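Local coordinates for protein acyl-CoA dehydrogenase (Slackia heliotrinireducens, PDB 4RM7) that belongs to the acyl-CoA dehydrogenase family, pairing a beta middle domain with helical N- and C-terminal domains in a four-chain assembly, at residues M140-T145 / V171-K176; G155-V160 / V215-V220; A260-V265 / E349-S354; T289-K294 / S335-I340. One frame throughout, in Å; residues are numbered along the deposited sequence.

The four contacts form two pairs, one in the beta middle domain, one in the helical C-terminal domain. Interactions 1 and 2 belong to one mixed sheet, with centres about 11 Å apart. They meet at S172 OG and K157 NZ, 2.8 Å apart, a probable hydrogen bond, and where V171 packs on F217. Interactions 3 and 4 have the same spacing; in chain order interaction 4 lies between the two segments of interaction 3, and their four helices pack together, selenomethionine M261 SE 3.7 Å from selenomethionine M291 CE. The pairs do not touch; interactions 2 and 3 come no nearer than about 17 Å between nearest atoms. Interactions 2, 3 and 4 touch a second subunit.

Interaction 1: residues M140-T145 / V171-K176; sequences MRTHVT and VSAYDK
H143 and V144 pair in parallel with Y174 and D175, joining strands 143-146 and 168-175 in the mixed sheet of the beta middle domain, with the axes of the short segments at 47°. Y174 N to T142 O, V144 N to Y174 O and K176 N to V144 O hold the ladder at 2.8 to 2.9 Å. H143 and Y174 share one face of the sheet. Their rings meet rim to rim, with Y174 CB at the imidazole edge, in plane, 3.4 Å from H143 ND1. K176 reaches back over H143: the turn at chi4 (64°) sets K176 NZ above the middle of the imidazole, 3.2 Å from H143 CG, while CE makes a CH-pi contact with the same face. The carbonyl oxygen of R141 lies against the opposite face, toward the rim. Y174 has a Met-aromatic neighbour in selenomethionine M140, whose SE is 4.9 Å from the phenol ring centroid. T142 CG2 sits 3.8 Å from A173 CB; V144, on the face opposite H143, also brings CG2 to that methyl. D175 turns its carboxylate to R227. With the K176 ammonium lying over its face, H143 may be less inclined to take up a proton.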
loop_
_atom_site.group_PDB
_atom_site.type_symbol
_atom_site.label_atom_id
_atom_site.label_comp_id
_atom_site.label_asym_id
_atom_site.label_seq_id
_atom_site.Cartn_x
_atom_site.Cartn_y
_atom_site.Cartn_z
HETATM N N MSE A 140 27.976 2.985 -21.330
HETATM C CA MSE A 140 28.016 2.188 -22.555
HETATM C C MSE A 140 29.445 1.783 -22.941
HETATM O O MSE A 140 30.327 2.633 -23.048
HETATM C CB MSE A 140 27.366 2.955 -23.709
HETATM C CG MSE A 140 27.749 2.426 -25.089
HETATM SE SE MSE A 140 26.746 3.201 -26.572
HETATM C CE MSE A 140 24.921 2.817 -25.927
ATOM N N ARG A 141 29.655 0.488 -23.177
ATOM C CA ARG A 141 30.998 -0.044 -23.376
ATOM C C ARG A 141 31.228 -0.754 -24.723
ATOM O O ARG A 141 32.271 -1.377 -24.914
ATOM C CB ARG A 141 31.346 -0.998 -22.222
ATOM C CG ARG A 141 31.419 -0.329 -20.841
ATOM C CD ARG A 141 32.167 1.019 -20.899
ATOM N NE ARG A 141 32.323 1.682 -19.597
ATOM C CZ ARG A 141 31.392 2.432 -19.001
ATOM N NH1 ARG A 141 30.202 2.614 -19.567
ATOM N NH2 ARG A 141 31.646 2.993 -17.823
ATOM N N THR A 142 30.280 -0.656 -25.654
ATOM C CA THR A 142 30.464 -1.245 -26.988
ATOM C C THR A 142 31.219 -0.286 -27.903
ATOM O O THR A 142 30.758 0.820 -28.171
ATOM C CB THR A 142 29.108 -1.638 -27.654
ATOM O OG1 THR A 142 28.544 -2.762 -26.972
ATOM C CG2 THR A 142 29.300 -2.026 -29.106
ATOM N N HIS A 143 32.373 -0.724 -28.389
ATOM C CA HIS A 143 33.285 0.133 -29.147
ATOM C C HIS A 143 33.459 -0.300 -30.596
ATOM O O HIS A 143 33.264 -1.468 -30.931
ATOM C CB HIS A 143 34.664 0.147 -28.484
ATOM C CG HIS A 143 34.663 0.685 -27.088
ATOM N ND1 HIS A 143 33.983 1.827 -26.734
ATOM C CD2 HIS A 143 35.263 0.234 -25.960
ATOM C CE1 HIS A 143 34.163 2.062 -25.443
ATOM N NE2 HIS A 143 34.935 1.112 -24.953
ATOM N N VAL A 144 33.863 0.631 -31.442
ATOM C CA VAL A 144 34.409 0.286 -32.735
ATOM C C VAL A 144 35.802 0.867 -32.785
ATOM O O VAL A 144 36.001 2.029 -32.489
ATOM C CB VAL A 144 33.574 0.828 -33.892
ATOM C CG1 VAL A 144 34.300 0.618 -35.200
ATOM C CG2 VAL A 144 32.240 0.123 -33.939
ATOM N N THR A 145 36.771 0.049 -33.151
ATOM C CA THR A 145 38.146 0.485 -33.170
ATOM C C THR A 145 38.806 0.030 -34.442
ATOM O O THR A 145 38.331 -0.874 -35.106
ATOM C CB THR A 145 38.928 -0.068 -31.982
ATOM O OG1 THR A 145 39.048 -1.480 -32.117
ATOM C CG2 THR A 145 38.213 0.231 -30.704
ATOM N N VAL A 171 23.111 -1.273 -34.239
ATOM C CA VAL A 171 23.906 -1.276 -33.019
ATOM C C VAL A 171 24.450 0.089 -32.657
ATOM O O VAL A 171 25.039 0.776 -33.489
ATOM C CB VAL A 171 25.097 -2.243 -33.132
ATOM C CG1 VAL A 171 25.744 -2.431 -31.787
ATOM C CG2 VAL A 171 24.626 -3.576 -33.660
ATOM N N SER A 172 24.242 0.463 -31.399
ATOM C CA SER A 172 24.774 1.689 -30.846
ATOM C C SER A 172 26.170 1.418 -30.298
ATOM O O SER A 172 26.372 0.428 -29.596
ATOM C CB SER A 172 23.861 2.212 -29.751
ATOM O OG SER A 172 23.951 1.372 -28.620
ATOM N N ALA A 173 27.124 2.295 -30.615
ATOM C CA ALA A 173 28.527 2.073 -30.253
ATOM C C ALA A 173 29.327 3.369 -30.147
ATOM O O ALA A 173 29.032 4.348 -30.828
ATOM C CB ALA A 173 29.198 1.141 -31.274
ATOM N N TYR A 174 30.334 3.370 -29.278
ATOM C CA TYR A 174 31.361 4.410 -29.299
ATOM C C TYR A 174 32.293 4.150 -30.467
ATOM O O TYR A 174 32.936 3.099 -30.534
ATOM C CB TYR A 174 32.167 4.441 -28.003
ATOM C CG TYR A 174 31.487 5.148 -26.863
ATOM C CD1 TYR A 174 30.877 6.381 -27.048
ATOM C CD2 TYR A 174 31.447 4.579 -25.595
ATOM C CE1 TYR A 174 30.253 7.029 -25.996
ATOM C CE2 TYR A 174 30.821 5.219 -24.540
ATOM C CZ TYR A 174 30.225 6.443 -24.741
ATOM O OH TYR A 174 29.606 7.074 -23.685
ATOM N N ASP A 175 32.355 5.094 -31.397
ATOM C CA ASP A 175 33.318 5.016 -32.482
ATOM C C ASP A 175 34.620 5.674 -32.037
ATOM O O ASP A 175 34.624 6.824 -31.607
ATOM C CB ASP A 175 32.772 5.681 -33.739
ATOM C CG ASP A 175 33.752 5.653 -34.883
ATOM O OD1 ASP A 175 34.812 5.009 -34.761
ATOM O OD2 ASP A 175 33.458 6.270 -35.920
ATOM N N LYS A 176 35.716 4.925 -32.132
ATOM C CA LYS A 176 37.027 5.410 -31.721
ATOM C C LYS A 176 37.997 5.516 -32.895
ATOM O O LYS A 176 39.182 5.780 -32.700
ATOM C CB LYS A 176 37.630 4.489 -30.662
ATOM C CG LYS A 176 36.973 4.545 -29.312
ATOM C CD LYS A 176 38.038 4.596 -28.232
ATOM C CE LYS A 176 37.482 4.187 -26.886
ATOM N NZ LYS A 176 37.043 2.770 -26.929
#

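Interaction 2: residues G155-V160 / V215-V220; sequences GTKMFV and VRFDNV
At the rim of the F217 ring, in its plane, lies the carbonyl oxygen of G155, 3.7 Å from CD2, while K157 approaches obliquely with CG 4.0 Å from CE2. The ring lies on one face of an antiparallel ladder in the beta middle domain of the acyl-CoA dehydrogenase fold, with L169 and V171 of strand 168-175 also touching it. Two hydrogen-bonded pairs, G155 with F217 and K157 with V215, flank the non-hydrogen-bonded pair T156 and R216. F217 N gives to G155 O at 2.8 Å, and K157 and V215 exchange two bonds of the same length. The return bond from G155 N to F217 O is longer, 3.3 Å. On the other face T156 OG1 sits 3.4 Å from R216 CG; the guanidinium carries on to a cation-pi contact with Y198. K157 shares the face of F217 and V215, but its end leads away from this ladder, and NZ forms a salt bridge with E130. The chain of 155-160 turns a corner at F159, which brings V160 back to V215; their side chains cross at about a right angle, V160 CG2 4.0 Å from V215 CG2.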
loop_
_atom_site.group_PDB
_atom_site.type_symbol
_atom_site.label_atom_id
_atom_site.label_comp_id
_atom_site.label_asym_id
_atom_site.label_seq_id
_atom_site.Cartn_x
_atom_site.Cartn_y
_atom_site.Cartn_z
ATOM N N GLY A 155 31.598 -5.598 -27.999
ATOM C CA GLY A 155 30.583 -5.202 -27.049
ATOM C C GLY A 155 29.534 -6.283 -26.899
ATOM O O GLY A 155 29.572 -7.299 -27.591
ATOM N N THR A 156 28.597 -6.056 -25.985
ATOM C CA THR A 156 27.530 -6.996 -25.692
ATOM C C THR A 156 26.231 -6.233 -25.515
ATOM O O THR A 156 26.137 -5.326 -24.687
ATOM C CB THR A 156 27.803 -7.815 -24.424
ATOM O OG1 THR A 156 28.820 -8.777 -24.689
ATOM C CG2 THR A 156 26.553 -8.560 -23.987
ATOM N N LYS A 157 25.228 -6.593 -26.302
ATOM C CA LYS A 157 23.952 -5.930 -26.208
ATOM C C LYS A 157 22.957 -6.867 -25.564
ATOM O O LYS A 157 22.992 -8.075 -25.778
ATOM C CB LYS A 157 23.480 -5.467 -27.581
ATOM C CG LYS A 157 24.352 -4.400 -28.178
ATOM C CD LYS A 157 24.399 -3.138 -27.325
ATOM C CE LYS A 157 25.136 -2.036 -28.066
ATOM N NZ LYS A 157 25.190 -0.734 -27.331
HETATM N N MSE A 158 22.081 -6.284 -24.759
HETATM C CA MSE A 158 21.164 -7.025 -23.907
HETATM C C MSE A 158 19.736 -6.727 -24.318
HETATM O O MSE A 158 19.459 -5.665 -24.870
HETATM C CB MSE A 158 21.401 -6.637 -22.453
HETATM C CG MSE A 158 20.931 -7.638 -21.431
HETATM SE SE MSE A 158 22.239 -7.794 -19.997
HETATM C CE MSE A 158 23.720 -8.467 -21.075
ATOM N N PHE A 159 18.838 -7.666 -24.065
ATOM C CA PHE A 159 17.411 -7.466 -24.330
ATOM C C PHE A 159 17.156 -7.031 -25.780
ATOM O O PHE A 159 16.416 -6.089 -26.031
ATOM C CB PHE A 159 16.831 -6.435 -23.350
ATOM C CG PHE A 159 17.195 -6.690 -21.902
ATOM C CD1 PHE A 159 16.888 -7.898 -21.294
ATOM C CD2 PHE A 159 17.830 -5.711 -21.144
ATOM C CE1 PHE A 159 17.217 -8.134 -19.947
ATOM C CE2 PHE A 159 18.164 -5.940 -19.802
ATOM C CZ PHE A 159 17.854 -7.148 -19.205
ATOM N N VAL A 160 17.788 -7.711 -26.728
ATOM C CA VAL A 160 17.638 -7.376 -28.136
ATOM C C VAL A 160 16.430 -8.085 -28.705
ATOM O O VAL A 160 16.486 -9.286 -28.975
ATOM C CB VAL A 160 18.886 -7.772 -28.950
ATOM C CG1 VAL A 160 18.705 -7.426 -30.421
ATOM C CG2 VAL A 160 20.142 -7.104 -28.372
ATOM N N VAL A 215 23.216 -10.383 -27.310
ATOM C CA VAL A 215 24.052 -10.525 -28.490
ATOM C C VAL A 215 25.458 -10.029 -28.209
ATOM O O VAL A 215 25.651 -8.873 -27.837
ATOM C CB VAL A 215 23.474 -9.758 -29.698
ATOM C CG1 VAL A 215 24.366 -9.941 -30.894
ATOM C CG2 VAL A 215 22.069 -10.240 -30.013
ATOM N N ARG A 216 26.440 -10.902 -28.392
ATOM C CA ARG A 216 27.832 -10.526 -28.197
ATOM C C ARG A 216 28.492 -10.286 -29.546
ATOM O O ARG A 216 28.342 -11.077 -30.483
ATOM C CB ARG A 216 28.587 -11.610 -27.422
ATOM C CG ARG A 216 29.961 -11.186 -26.863
ATOM C CD ARG A 216 30.987 -12.335 -26.912
ATOM N NE ARG A 216 30.344 -13.653 -26.919
ATOM C CZ ARG A 216 30.935 -14.797 -27.275
ATOM N NH1 ARG A 216 32.210 -14.831 -27.659
ATOM N NH2 ARG A 216 30.239 -15.926 -27.244
ATOM N N PHE A 217 29.222 -9.180 -29.638
ATOM C CA PHE A 217 30.047 -8.895 -30.796
ATOM C C PHE A 217 31.514 -9.132 -30.421
ATOM O O PHE A 217 32.087 -8.414 -29.591
ATOM C CB PHE A 217 29.806 -7.466 -31.273
ATOM C CG PHE A 217 28.375 -7.188 -31.633
ATOM C CD1 PHE A 217 27.962 -7.208 -32.963
ATOM C CD2 PHE A 217 27.430 -6.914 -30.638
ATOM C CE1 PHE A 217 26.629 -6.965 -33.299
ATOM C CE2 PHE A 217 26.090 -6.670 -30.963
ATOM C CZ PHE A 217 25.686 -6.699 -32.298
ATOM N N ASP A 218 32.098 -10.172 -31.010
ATOM C CA ASP A 218 33.483 -10.551 -30.736
ATOM C C ASP A 218 34.355 -10.255 -31.953
ATOM O O ASP A 218 34.350 -11.020 -32.917
ATOM C CB ASP A 218 33.568 -12.039 -30.352
ATOM C CG ASP A 218 34.998 -12.553 -30.287
ATOM O OD1 ASP A 218 35.907 -11.780 -29.910
ATOM O OD2 ASP A 218 35.214 -13.742 -30.614
ATOM N N ASN A 219 35.102 -9.151 -31.886
ATOM C CA ASN A 219 35.894 -8.628 -33.011
ATOM C C ASN A 219 35.190 -8.718 -34.355
ATOM O O ASN A 219 35.645 -9.416 -35.242
ATOM C CB ASN A 219 37.245 -9.343 -33.116
ATOM C CG ASN A 219 38.175 -8.997 -31.976
ATOM O OD1 ASN A 219 38.383 -7.828 -31.673
ATOM N ND2 ASN A 219 38.726 -10.018 -31.322
ATOM N N VAL A 220 34.071 -8.024 -34.504
ATOM C CA VAL A 220 33.340 -8.089 -35.758
ATOM C C VAL A 220 33.791 -6.997 -36.714
ATOM O O VAL A 220 33.790 -5.817 -36.368
ATOM C CB VAL A 220 31.837 -7.980 -35.524
ATOM C CG1 VAL A 220 31.104 -8.029 -36.851
ATOM C CG2 VAL A 220 31.385 -9.104 -34.616
#

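Interaction 3: residues A260-V265 / E349-S354; sequences AMEDAV and ENRVSS
D263 and R351 meet at about a right angle, the carboxylate coming to the edge of the guanidinium with the two planes 29° apart. The salt bridge is two-pronged but uneven. R351 NE donates to the syn lone pair of D263 OD2 at 2.9 Å in a fairly straight bond (163°), whereas NH2 gives only a weak bond to OD1 at 3.3 Å. R351 CG stands between the backbone N and the carbonyl carbon (chi1 72°), and from there the chain runs extended to NE, crossing to helix 234-270. Beyond the guanidinium, past NH2, a water carries the contact on to E262: it accepts from R351 NH2 at 2.6 Å and donates to E262 OE1 at 2.9 Å. The other oxygen of E262 forms a salt bridge with R82, and Y384 of a neighbouring subunit packs on the same glutamate. Behind the charged pair V352 points at helix 234-270, its CG2 3.9 Å from D263 CB and 4.4 Å from A260 CB, giving the bridge an apolar flank. N350 caps the start of helix 351-362, its OD1 accepting from V352 N at 3.3 Å. The contact thus ties the first turn of helix 351-362 to the side of helix 234-270 within the C-terminal helical domain. With one carboxylate bonded directly and a second reached through water, R351 very probably keeps its positive charge.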
loop_
_atom_site.group_PDB
_atom_site.type_symbol
_atom_site.label_atom_id
_atom_site.label_comp_id
_atom_site.label_asym_id
_atom_site.label_seq_id
_atom_site.Cartn_x
_atom_site.Cartn_y
_atom_site.Cartn_z
ATOM N N ALA A 260 -7.925 -7.418 -18.719
ATOM C CA ALA A 260 -8.077 -8.115 -17.455
ATOM C C ALA A 260 -9.305 -7.632 -16.678
ATOM O O ALA A 260 -10.013 -8.422 -16.052
ATOM C CB ALA A 260 -6.830 -7.939 -16.609
HETATM N N MSE A 261 -9.542 -6.329 -16.713
HETATM C CA MSE A 261 -10.687 -5.766 -16.021
HETATM C C MSE A 261 -11.998 -6.259 -16.651
HETATM O O MSE A 261 -12.907 -6.690 -15.937
HETATM C CB MSE A 261 -10.626 -4.239 -16.027
HETATM C CG MSE A 261 -11.893 -3.591 -15.511
HETATM SE SE MSE A 261 -12.124 -3.869 -13.593
HETATM C CE MSE A 261 -13.295 -2.352 -13.296
ATOM N N GLU A 262 -12.088 -6.211 -17.978
ATOM C CA GLU A 262 -13.241 -6.786 -18.673
ATOM C C GLU A 262 -13.535 -8.239 -18.279
ATOM O O GLU A 262 -14.702 -8.595 -18.055
ATOM C CB GLU A 262 -13.056 -6.696 -20.170
ATOM C CG GLU A 262 -13.030 -5.276 -20.656
ATOM C CD GLU A 262 -12.570 -5.165 -22.098
ATOM O OE1 GLU A 262 -12.333 -6.223 -22.726
ATOM O OE2 GLU A 262 -12.449 -4.024 -22.607
ATOM N N ASP A 263 -12.503 -9.075 -18.155
ATOM C CA ASP A 263 -12.733 -10.472 -17.743
ATOM C C ASP A 263 -13.264 -10.550 -16.310
ATOM O O ASP A 263 -14.191 -11.323 -16.025
ATOM C CB ASP A 263 -11.456 -11.324 -17.868
ATOM C CG ASP A 263 -10.974 -11.458 -19.306
ATOM O OD1 ASP A 263 -11.741 -11.100 -20.221
ATOM O OD2 ASP A 263 -9.830 -11.915 -19.523
ATOM N N ALA A 264 -12.668 -9.756 -15.420
ATOM C CA ALA A 264 -13.114 -9.663 -14.034
ATOM C C ALA A 264 -14.592 -9.280 -13.962
ATOM O O ALA A 264 -15.382 -9.937 -13.278
ATOM C CB ALA A 264 -12.264 -8.639 -13.265
ATOM N N VAL A 265 -14.960 -8.220 -14.675
ATOM C CA VAL A 265 -16.337 -7.753 -14.684
ATOM C C VAL A 265 -17.266 -8.828 -15.268
ATOM O O VAL A 265 -18.314 -9.124 -14.702
ATOM C CB VAL A 265 -16.475 -6.424 -15.469
ATOM C CG1 VAL A 265 -17.917 -6.063 -15.625
ATOM C CG2 VAL A 265 -15.725 -5.283 -14.744
ATOM N N GLU A 349 -4.045 -21.351 -19.073
ATOM C CA GLU A 349 -5.053 -21.167 -20.110
ATOM C C GLU A 349 -5.672 -19.769 -20.043
ATOM O O GLU A 349 -5.841 -19.105 -21.068
ATOM C CB GLU A 349 -6.132 -22.244 -19.977
ATOM C CG GLU A 349 -5.557 -23.654 -19.770
ATOM C CD GLU A 349 -6.617 -24.711 -19.453
ATOM O OE1 GLU A 349 -7.817 -24.467 -19.721
ATOM O OE2 GLU A 349 -6.242 -25.789 -18.933
ATOM N N ASN A 350 -5.990 -19.323 -18.831
ATOM C CA ASN A 350 -6.601 -18.010 -18.623
ATOM C C ASN A 350 -5.712 -16.825 -19.001
ATOM O O ASN A 350 -4.559 -16.731 -18.573
ATOM C CB ASN A 350 -7.015 -17.850 -17.175
ATOM C CG ASN A 350 -8.269 -17.063 -17.045
ATOM O OD1 ASN A 350 -8.264 -15.840 -17.232
ATOM N ND2 ASN A 350 -9.379 -17.755 -16.760
ATOM N N ARG A 351 -6.246 -15.912 -19.800
ATOM C CA ARG A 351 -5.407 -14.842 -20.299
ATOM C C ARG A 351 -5.055 -13.854 -19.197
ATOM O O ARG A 351 -4.031 -13.194 -19.290
ATOM C CB ARG A 351 -6.062 -14.128 -21.481
ATOM C CG ARG A 351 -7.237 -13.254 -21.169
ATOM C CD ARG A 351 -7.756 -12.632 -22.464
ATOM N NE ARG A 351 -8.724 -11.574 -22.195
ATOM C CZ ARG A 351 -9.160 -10.710 -23.104
ATOM N NH1 ARG A 351 -8.698 -10.746 -24.352
ATOM N NH2 ARG A 351 -10.053 -9.800 -22.760
ATOM N N VAL A 352 -5.857 -13.786 -18.138
ATOM C CA VAL A 352 -5.557 -12.860 -17.042
ATOM C C VAL A 352 -4.185 -13.149 -16.395
ATOM O O VAL A 352 -3.444 -12.232 -16.049
ATOM C CB VAL A 352 -6.677 -12.868 -15.967
ATOM C CG1 VAL A 352 -6.252 -12.082 -14.788
ATOM C CG2 VAL A 352 -7.910 -12.188 -16.502
ATOM N N SER A 353 -3.824 -14.416 -16.273
ATOM C CA SER A 353 -2.514 -14.779 -15.738
ATOM C C SER A 353 -1.349 -14.438 -16.692
ATOM O O SER A 353 -0.246 -14.160 -16.232
ATOM C CB SER A 353 -2.485 -16.274 -15.381
ATOM O OG SER A 353 -2.812 -17.091 -16.496
ATOM N N SER A 354 -1.580 -14.463 -18.005
ATOM C CA SER A 354 -0.574 -13.978 -18.952
ATOM C C SER A 354 -0.463 -12.474 -18.847
ATOM O O SER A 354 0.635 -11.920 -18.850
ATOM C CB SER A 354 -0.915 -14.335 -20.390
ATOM O OG SER A 354 -1.467 -15.624 -20.466
HETATM O O HOH W 1 -10.721 -7.944 -24.379
#

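Interaction 4: residues T289-K294 / S335-I340; sequences TEMEVK and SDAMQI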
loop_
_atom_site.group_PDB
_atom_site.type_symbol
_atom_site.label_atom_id
_atom_site.label_comp_id
_atom_site.label_asym_id
_atom_site.label_seq_id
_atom_site.Cartn_x
_atom_site.Cartn_y
_atom_site.Cartn_z
ATOM N N THR A 289 -13.980 -0.977 -7.988
ATOM C CA THR A 289 -13.794 0.458 -8.001
ATOM C C THR A 289 -12.318 0.830 -7.907
ATOM O O THR A 289 -11.864 1.755 -8.549
ATOM C CB THR A 289 -14.710 1.222 -7.003
ATOM O OG1 THR A 289 -14.481 0.778 -5.671
ATOM C CG2 THR A 289 -16.164 1.075 -7.336
ATOM N N GLU A 290 -11.576 0.099 -7.100
ATOM C CA GLU A 290 -10.132 0.319 -6.986
ATOM C C GLU A 290 -9.454 0.160 -8.366
ATOM O O GLU A 290 -8.666 0.996 -8.798
ATOM C CB GLU A 290 -9.545 -0.655 -5.972
ATOM C CG GLU A 290 -8.166 -0.318 -5.538
ATOM C CD GLU A 290 -8.167 0.692 -4.406
ATOM O OE1 GLU A 290 -9.036 0.587 -3.505
ATOM O OE2 GLU A 290 -7.303 1.597 -4.432
HETATM N N MSE A 291 -9.809 -0.910 -9.073
HETATM C CA MSE A 291 -9.316 -1.154 -10.429
HETATM C C MSE A 291 -9.728 -0.077 -11.443
HETATM O O MSE A 291 -8.917 0.349 -12.262
HETATM C CB MSE A 291 -9.793 -2.518 -10.916
HETATM C CG MSE A 291 -9.136 -3.675 -10.187
HETATM SE SE MSE A 291 -10.247 -5.276 -10.159
HETATM C CE MSE A 291 -9.759 -6.083 -11.886
ATOM N N GLU A 292 -10.983 0.353 -11.406
ATOM C CA GLU A 292 -11.411 1.362 -12.348
ATOM C C GLU A 292 -10.720 2.709 -12.051
ATOM O O GLU A 292 -10.456 3.486 -12.973
ATOM C CB GLU A 292 -12.934 1.504 -12.333
ATOM C CG GLU A 292 -13.484 2.298 -13.538
ATOM C CD GLU A 292 -13.177 1.637 -14.904
ATOM O OE1 GLU A 292 -13.077 0.406 -14.966
ATOM O OE2 GLU A 292 -13.046 2.339 -15.927
ATOM N N VAL A 293 -10.413 2.983 -10.783
ATOM C CA VAL A 293 -9.672 4.196 -10.446
ATOM C C VAL A 293 -8.270 4.141 -11.056
ATOM O O VAL A 293 -7.791 5.112 -11.653
ATOM C CB VAL A 293 -9.522 4.400 -8.940
ATOM C CG1 VAL A 293 -8.444 5.430 -8.673
ATOM C CG2 VAL A 293 -10.829 4.829 -8.310
ATOM N N LYS A 294 -7.616 2.997 -10.907
ATOM C CA LYS A 294 -6.281 2.856 -11.465
ATOM C C LYS A 294 -6.306 2.972 -12.990
ATOM O O LYS A 294 -5.445 3.639 -13.563
ATOM C CB LYS A 294 -5.648 1.539 -11.017
ATOM C CG LYS A 294 -5.303 1.577 -9.534
ATOM C CD LYS A 294 -4.727 0.285 -9.058
ATOM C CE LYS A 294 -4.597 0.297 -7.554
ATOM N NZ LYS A 294 -4.090 -1.009 -7.040
ATOM N N SER A 335 -3.557 -8.486 -11.269
ATOM C CA SER A 335 -3.538 -9.349 -10.093
ATOM C C SER A 335 -4.898 -9.404 -9.373
ATOM O O SER A 335 -5.349 -10.491 -8.968
ATOM C CB SER A 335 -2.456 -8.891 -9.119
ATOM O OG SER A 335 -2.351 -9.810 -8.039
ATOM N N ASP A 336 -5.530 -8.238 -9.208
ATOM C CA ASP A 336 -6.882 -8.145 -8.644
ATOM C C ASP A 336 -7.902 -8.882 -9.495
ATOM O O ASP A 336 -8.826 -9.513 -8.962
ATOM C CB ASP A 336 -7.330 -6.688 -8.485
ATOM C CG ASP A 336 -6.730 -6.021 -7.257
ATOM O OD1 ASP A 336 -6.577 -6.719 -6.233
ATOM O OD2 ASP A 336 -6.401 -4.804 -7.324
ATOM N N ALA A 337 -7.740 -8.797 -10.813
ATOM C CA ALA A 337 -8.582 -9.578 -11.716
ATOM C C ALA A 337 -8.399 -11.072 -11.473
ATOM O O ALA A 337 -9.385 -11.801 -11.406
ATOM C CB ALA A 337 -8.284 -9.246 -13.160
HETATM N N MSE A 338 -7.158 -11.540 -11.340
HETATM C CA MSE A 338 -6.946 -12.951 -11.012
HETATM C C MSE A 338 -7.661 -13.319 -9.732
HETATM O O MSE A 338 -8.289 -14.367 -9.660
HETATM C CB MSE A 338 -5.474 -13.291 -10.848
HETATM C CG MSE A 338 -4.698 -13.422 -12.127
HETATM SE SE MSE A 338 -2.798 -13.553 -11.727
HETATM C CE MSE A 338 -2.958 -15.156 -10.619
ATOM N N GLN A 339 -7.569 -12.459 -8.719
ATOM C CA GLN A 339 -8.133 -12.801 -7.421
ATOM C C GLN A 339 -9.649 -12.952 -7.525
ATOM O O GLN A 339 -10.227 -13.846 -6.916
ATOM C CB GLN A 339 -7.765 -11.755 -6.361
ATOM C CG GLN A 339 -7.928 -12.275 -4.933
ATOM C CD GLN A 339 -6.899 -13.350 -4.591
ATOM O OE1 GLN A 339 -5.901 -13.503 -5.299
ATOM N NE2 GLN A 339 -7.134 -14.092 -3.501
ATOM N N ILE A 340 -10.275 -12.100 -8.331
ATOM C CA ILE A 340 -11.699 -12.186 -8.568
ATOM C C ILE A 340 -12.096 -13.455 -9.325
ATOM O O ILE A 340 -13.120 -14.050 -9.005
ATOM C CB ILE A 340 -12.219 -10.947 -9.328
ATOM C CG1 ILE A 340 -12.193 -9.717 -8.419
ATOM C CG2 ILE A 340 -13.632 -11.144 -9.763
ATOM C CD1 ILE A 340 -12.292 -8.414 -9.182
#
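The side chain of M291, a selenomethionine, carries nearly all of this contact. Its SE lies 3.6 Å from D336 CB, the two side chains lying alongside one another with opposite headings, and meets CD1 of I340 tip to tip at 3.9 Å. A bend at chi3 (85°) sends CE onto the next residue of the facing helix, where it rests 3.7 Å from A337 CB and 3.5 Å from A337 N. No hydrogen bond crosses between the segments. K294, one turn on from M291, brings NZ to 4.5 Å from D336 OD2, beyond salt-bridge distance but with opposite charges that should attract; its actual salt bridge is with E332. The axes of the two short segments run nearly antiparallel, at 156°, with a closest approach of 10.9 Å, a wide spacing that the long M291 side chain spans. Around this pair, A264 of helix 234-270 touches both M291 and A337, and V352 of helix 351-362 packs on A337 and M338. Other subunits cover further sides: E292 hydrogen-bonds to Y384 of one neighbouring subunit, Q339 to R360 of another. Helices 282-311 and 316-341 thus lie within the C-terminal helical bundle, flanked by helices 234-270 and 351-362.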